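Long-range contact in 2-hydroxyisobutyryl-CoA synthetase (Aquincola tertiaricarbonis, PDB 6HDY), which belongs to the ANL superfamily of AMP-binding enzymes, with a large AMP-binding part followed by a smaller C-terminal domain: residues F88-L100 and S334-T346. Sequence-based numbering, arbitrary orientation.
Sequences FEARVPVVKKTDL and SQPMIRLLSGDLT. With 8LQ ([[(2~{R},3~{S},4~{R},5~{R})-5-(6-aminopurin-9-yl)-3,4-bis(oxidanyl)oxolan-2-yl]methoxy-oxidanyl-phosphoryl] (3~{S})-3-oxidanylbutanoate), chain C.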
loop_
_atom_site.group_PDB
_atom_site.type_symbol
_atom_site.label_atom_id
_atom_site.label_comp_id
_atom_site.label_asym_id
_atom_site.label_seq_id
_atom_site.Cartn_x
_atom_site.Cartn_y
_atom_site.Cartn_z
ATOM N N PHE A 88 19.777 -32.148 11.736
ATOM C CA PHE A 88 19.146 -30.839 11.673
ATOM C C PHE A 88 18.102 -30.650 12.782
ATOM O O PHE A 88 18.178 -29.668 13.513
ATOM C CB PHE A 88 18.508 -30.649 10.284
ATOM C CG PHE A 88 18.166 -29.230 9.909
ATOM C CD1 PHE A 88 19.168 -28.287 9.694
ATOM C CD2 PHE A 88 16.842 -28.844 9.716
ATOM C CE1 PHE A 88 18.849 -26.966 9.359
ATOM C CE2 PHE A 88 16.525 -27.536 9.329
ATOM C CZ PHE A 88 17.530 -26.602 9.175
ATOM N N GLU A 89 17.153 -31.600 12.933
ATOM C CA GLU A 89 16.081 -31.481 13.932
ATOM C C GLU A 89 16.547 -31.603 15.374
ATOM O O GLU A 89 15.988 -30.949 16.259
ATOM C CB GLU A 89 14.934 -32.465 13.657
ATOM C CG GLU A 89 15.320 -33.931 13.746
ATOM C CD GLU A 89 14.320 -34.919 13.183
ATOM O OE1 GLU A 89 13.128 -34.563 13.037
ATOM O OE2 GLU A 89 14.729 -36.070 12.913
ATOM N N ALA A 90 17.558 -32.444 15.603
ATOM C CA ALA A 90 18.080 -32.747 16.928
ATOM C C ALA A 90 19.162 -31.795 17.424
ATOM O O ALA A 90 19.158 -31.451 18.609
ATOM C CB ALA A 90 18.583 -34.188 16.967
ATOM N N ARG A 91 20.090 -31.381 16.536
ATOM C CA ARG A 91 21.233 -30.544 16.913
ATOM C C ARG A 91 21.002 -29.047 16.802
ATOM O O ARG A 91 21.533 -28.292 17.624
ATOM C CB ARG A 91 22.499 -30.932 16.120
ATOM C CG ARG A 91 22.892 -32.392 16.211
ATOM C CD ARG A 91 24.039 -32.701 15.267
ATOM N NE ARG A 91 24.469 -34.095 15.373
ATOM C CZ ARG A 91 25.359 -34.547 16.250
ATOM N NH1 ARG A 91 25.682 -35.833 16.272
ATOM N NH2 ARG A 91 25.938 -33.715 17.111
ATOM N N VAL A 92 20.255 -28.615 15.770
ATOM C CA VAL A 92 20.007 -27.197 15.512
ATOM C C VAL A 92 18.896 -26.653 16.428
ATOM O O VAL A 92 17.745 -27.092 16.331
ATOM C CB VAL A 92 19.764 -26.887 14.007
ATOM C CG1 VAL A 92 19.649 -25.384 13.750
ATOM C CG2 VAL A 92 20.846 -27.500 13.130
ATOM N N PRO A 93 19.227 -25.685 17.325
ATOM C CA PRO A 93 18.183 -25.104 18.190
ATOM C C PRO A 93 17.194 -24.260 17.386
ATOM O O PRO A 93 17.597 -23.583 16.428
ATOM C CB PRO A 93 18.984 -24.238 19.167
ATOM C CG PRO A 93 20.194 -23.832 18.394
ATOM C CD PRO A 93 20.536 -25.021 17.542
ATOM N N VAL A 94 15.908 -24.309 17.757
ATOM C CA VAL A 94 14.900 -23.494 17.084
ATOM C C VAL A 94 15.058 -22.012 17.446
ATOM O O VAL A 94 15.454 -21.669 18.563
ATOM C CB VAL A 94 13.434 -23.956 17.309
ATOM C CG1 VAL A 94 13.183 -25.317 16.693
ATOM C CG2 VAL A 94 13.041 -23.930 18.792
ATOM N N VAL A 95 14.716 -21.143 16.504
ATOM C CA VAL A 95 14.706 -19.702 16.724
ATOM C C VAL A 95 13.291 -19.351 17.180
ATOM O O VAL A 95 12.332 -19.844 16.604
ATOM C CB VAL A 95 15.073 -18.924 15.441
ATOM C CG1 VAL A 95 14.923 -17.408 15.658
ATOM C CG2 VAL A 95 16.482 -19.288 14.967
ATOM N N LYS A 96 13.174 -18.535 18.221
ATOM C CA LYS A 96 11.901 -18.017 18.726
ATOM C C LYS A 96 11.773 -16.541 18.294
ATOM O O LYS A 96 12.787 -15.868 18.098
ATOM C CB LYS A 96 11.845 -18.135 20.258
ATOM C CG LYS A 96 11.673 -19.565 20.775
ATOM C CD LYS A 96 11.838 -19.628 22.288
ATOM C CE LYS A 96 11.510 -20.984 22.871
ATOM N NZ LYS A 96 11.830 -21.055 24.326
ATOM N N LYS A 97 10.534 -16.036 18.152
ATOM C CA LYS A 97 10.279 -14.625 17.808
ATOM C C LYS A 97 10.873 -13.678 18.890
ATOM O O LYS A 97 11.410 -12.618 18.559
ATOM C CB LYS A 97 8.782 -14.377 17.599
ATOM C CG LYS A 97 8.357 -14.397 16.127
ATOM C CD LYS A 97 7.549 -15.632 15.763
ATOM C CE LYS A 97 6.076 -15.466 16.007
ATOM N NZ LYS A 97 5.487 -16.701 16.597
ATOM N N THR A 98 10.871 -14.119 20.163
ATOM C CA THR A 98 11.477 -13.380 21.274
ATOM C C THR A 98 13.006 -13.237 21.064
ATOM O O THR A 98 13.570 -12.218 21.478
ATOM C CB THR A 98 11.175 -14.057 22.626
ATOM O OG1 THR A 98 11.785 -15.345 22.651
ATOM C CG2 THR A 98 9.685 -14.196 22.902
ATOM N N ASP A 99 13.666 -14.242 20.401
ATOM C CA ASP A 99 15.110 -14.195 20.127
ATOM C C ASP A 99 15.427 -13.126 19.092
ATOM O O ASP A 99 16.418 -12.434 19.221
ATOM C CB ASP A 99 15.651 -15.575 19.675
ATOM C CG ASP A 99 15.446 -16.702 20.679
ATOM O OD1 ASP A 99 15.525 -16.431 21.903
ATOM O OD2 ASP A 99 15.256 -17.854 20.245
ATOM N N LEU A 100 14.552 -12.968 18.087
ATOM C CA LEU A 100 14.688 -11.965 17.031
ATOM C C LEU A 100 14.585 -10.538 17.600
ATOM O O LEU A 100 15.375 -9.664 17.231
ATOM C CB LEU A 100 13.585 -12.204 15.982
ATOM C CG LEU A 100 13.903 -13.092 14.776
ATOM C CD1 LEU A 100 15.173 -13.932 14.957
ATOM C CD2 LEU A 100 12.701 -13.888 14.366
ATOM N N SER A 334 19.303 -12.358 3.151
ATOM C CA SER A 334 19.012 -11.278 4.121
ATOM C C SER A 334 18.035 -11.796 5.175
ATOM O O SER A 334 17.008 -12.386 4.811
ATOM C CB SER A 334 18.444 -10.040 3.420
ATOM O OG SER A 334 17.066 -10.200 3.105
ATOM N N GLN A 335 18.362 -11.598 6.481
ATOM C CA GLN A 335 17.564 -12.112 7.611
ATOM C C GLN A 335 17.138 -13.576 7.400
ATOM O O GLN A 335 15.952 -13.881 7.518
ATOM C CB GLN A 335 16.373 -11.188 7.936
ATOM C CG GLN A 335 16.840 -9.800 8.441
ATOM C CD GLN A 335 15.666 -8.926 8.857
ATOM O OE1 GLN A 335 14.674 -8.797 8.138
ATOM N NE2 GLN A 335 15.765 -8.287 10.017
ATOM N N PRO A 336 18.068 -14.517 7.023
ATOM C CA PRO A 336 17.615 -15.904 6.796
ATOM C C PRO A 336 17.156 -16.546 8.098
ATOM O O PRO A 336 17.789 -16.377 9.138
ATOM C CB PRO A 336 18.839 -16.597 6.184
ATOM C CG PRO A 336 20.004 -15.827 6.682
ATOM C CD PRO A 336 19.535 -14.395 6.840
ATOM N N MET A 337 16.028 -17.212 8.043
ATOM C CA MET A 337 15.442 -17.890 9.194
ATOM C C MET A 337 15.800 -19.362 9.143
ATOM O O MET A 337 15.493 -20.036 8.156
ATOM C CB MET A 337 13.911 -17.739 9.215
ATOM C CG MET A 337 13.388 -16.341 9.482
ATOM S SD MET A 337 13.859 -15.503 11.010
ATOM C CE MET A 337 13.895 -16.704 12.106
ATOM N N ILE A 338 16.503 -19.843 10.176
ATOM C CA ILE A 338 16.925 -21.241 10.247
ATOM C C ILE A 338 16.270 -21.886 11.453
ATOM O O ILE A 338 16.658 -21.643 12.597
ATOM C CB ILE A 338 18.472 -21.449 10.193
ATOM C CG1 ILE A 338 19.098 -20.682 9.006
ATOM C CG2 ILE A 338 18.810 -22.945 10.119
ATOM C CD1 ILE A 338 20.556 -20.514 9.083
ATOM N N ARG A 339 15.276 -22.714 11.173
ATOM C CA ARG A 339 14.484 -23.429 12.160
ATOM C C ARG A 339 13.722 -22.453 13.050
ATOM O O ARG A 339 13.809 -22.513 14.271
ATOM C CB ARG A 339 15.323 -24.482 12.937
ATOM C CG ARG A 339 15.437 -25.748 12.129
ATOM C CD ARG A 339 16.247 -26.871 12.734
ATOM N NE ARG A 339 15.894 -27.215 14.110
ATOM C CZ ARG A 339 14.943 -28.070 14.472
ATOM N NH1 ARG A 339 14.166 -28.640 13.558
ATOM N NH2 ARG A 339 14.745 -28.343 15.751
ATOM N N LEU A 340 12.957 -21.547 12.429
ATOM C CA LEU A 340 12.097 -20.641 13.199
ATOM C C LEU A 340 10.833 -21.390 13.629
ATOM O O LEU A 340 10.151 -22.013 12.804
ATOM C CB LEU A 340 11.735 -19.342 12.440
ATOM C CG LEU A 340 10.693 -18.369 13.070
ATOM C CD1 LEU A 340 11.250 -17.674 14.322
ATOM C CD2 LEU A 340 10.224 -17.325 12.050
ATOM N N LEU A 341 10.564 -21.339 14.941
ATOM C CA LEU A 341 9.404 -21.932 15.585
ATOM C C LEU A 341 8.177 -21.037 15.280
ATOM O O LEU A 341 8.200 -19.849 15.581
ATOM C CB LEU A 341 9.669 -22.052 17.102
ATOM C CG LEU A 341 8.501 -22.506 18.003
ATOM C CD1 LEU A 341 8.007 -23.895 17.618
ATOM C CD2 LEU A 341 8.919 -22.503 19.465
ATOM N N SER A 342 7.143 -21.596 14.631
ATOM C CA SER A 342 5.949 -20.823 14.273
ATOM C C SER A 342 5.052 -20.580 15.460
ATOM O O SER A 342 4.473 -19.501 15.577
ATOM C CB SER A 342 5.160 -21.510 13.167
ATOM O OG SER A 342 4.534 -22.684 13.660
ATOM N N GLY A 343 4.953 -21.584 16.324
ATOM C CA GLY A 343 4.074 -21.585 17.483
ATOM C C GLY A 343 2.654 -21.940 17.077
ATOM O O GLY A 343 1.717 -21.735 17.849
ATOM N N ASP A 344 2.487 -22.475 15.846
ATOM C CA ASP A 344 1.199 -22.840 15.270
ATOM C C ASP A 344 0.956 -24.321 15.408
ATOM O O ASP A 344 1.879 -25.058 15.741
ATOM C CB ASP A 344 1.132 -22.408 13.798
ATOM C CG ASP A 344 1.193 -20.911 13.621
ATOM O OD1 ASP A 344 0.471 -20.201 14.342
ATOM O OD2 ASP A 344 1.955 -20.449 12.753
ATOM N N LEU A 345 -0.296 -24.760 15.182
ATOM C CA LEU A 345 -0.636 -26.170 15.217
ATOM C C LEU A 345 -1.156 -26.602 13.854
ATOM O O LEU A 345 -1.953 -25.895 13.231
ATOM C CB LEU A 345 -1.646 -26.488 16.339
ATOM C CG LEU A 345 -1.775 -27.949 16.706
ATOM C CD1 LEU A 345 -0.584 -28.425 17.514
ATOM C CD2 LEU A 345 -3.063 -28.211 17.475
ATOM N N THR A 346 -0.677 -27.756 13.381
ATOM C CA THR A 346 -1.113 -28.340 12.108
ATOM C C THR A 346 -1.008 -29.869 12.171
ATOM O O THR A 346 -0.523 -30.428 13.151
ATOM C CB THR A 346 -0.311 -27.747 10.915
ATOM O OG1 THR A 346 -1.001 -28.017 9.695
ATOM C CG2 THR A 346 1.109 -28.296 10.820
HETATM N N9 8LQ C . -1.513 -17.587 9.631
HETATM C C8 8LQ C . -1.001 -17.042 8.517
HETATM N N7 8LQ C . -1.473 -17.700 7.464
HETATM C C5 8LQ C . -2.268 -18.681 7.921
HETATM C C6 8LQ C . -3.041 -19.608 7.313
HETATM N N6 8LQ C . -3.027 -19.671 5.991
HETATM N N1 8LQ C . -3.787 -20.483 8.016
HETATM C C2 8LQ C . -3.813 -20.428 9.411
HETATM N N3 8LQ C . -3.070 -19.423 10.012
HETATM C C4 8LQ C . -2.295 -18.600 9.267
HETATM C CAA 8LQ C . 2.468 -12.539 5.685
HETATM C CAZ 8LQ C . 1.428 -13.682 5.549
HETATM O OAE 8LQ C . 0.132 -13.129 5.341
HETATM C CAL 8LQ C . 1.380 -14.587 6.795
HETATM C CAS 8LQ C . 1.112 -13.760 8.059
HETATM O OAC 8LQ C . -0.026 -13.378 8.314
HETATM O OAQ 8LQ C . 2.234 -13.428 8.796
HETATM P PBC 8LQ C . 2.157 -12.833 10.279
HETATM O OAH 8LQ C . 1.439 -11.427 10.107
HETATM O OAD 8LQ C . 3.471 -12.727 10.937
HETATM O "O5'" 8LQ C . 1.243 -13.855 11.063
HETATM C "C5'" 8LQ C . 1.631 -15.227 11.016
HETATM C "C4'" 8LQ C . 0.634 -16.059 11.781
HETATM O "O4'" 8LQ C . -0.682 -15.900 11.186
HETATM C "C3'" 8LQ C . 0.994 -17.468 11.572
HETATM O "O3'" 8LQ C . 1.995 -17.883 12.544
HETATM C "C2'" 8LQ C . -0.359 -18.148 11.790
HETATM O "O2'" 8LQ C . -0.722 -18.186 13.228
HETATM C "C1'" 8LQ C . -1.281 -17.198 11.061
HETATM O O HOH W 1 18.656 -22.011 14.421
HETATM O O HOH W 2 8.556 -18.387 18.121
#
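With CG of Phe88 turned anti to its main-chain nitrogen (chi1 -163°) and the Arg339 chain extended at chi2 (179°), the methylene CD of Arg339 lies over one face of the Phe88 ring, a CH-pi contact 3.7 Å from CD to the ring centroid. Arg339 belongs to a G1 beta bulge: it and Leu340 both face Tyr327, of the antiparallel sheet in the AMP-binding part. Beyond the ring, a bend at chi3 turns the guanidinium over the C-terminal end of helix 85-91. Its NE donates to Val92 O (2.9 Å), coming from above the carbonyl plane, while CG1 of Val94 packs on the face opposite Phe88 O and Glu89 O. NH1 forms a salt bridge with Glu307. Next along the chain, a single beta bridge pairs Val95 with Leu340: Val95 N donates to Arg339 O (2.8 Å), and Leu341 N reaches Val95 O almost straight (2.9 Å, 176° at the hydrogen). Met337 CE touches Val95 CG1 and Leu100 CD2, both at 3.8 Å. Past the weak bond from Lys97 NZ to Ser342 O, the strand arrives at the bound 8LQ, whose O2' and O3' donate to Asp344 OD1 and OD2 respectively, each at 2.6 Å.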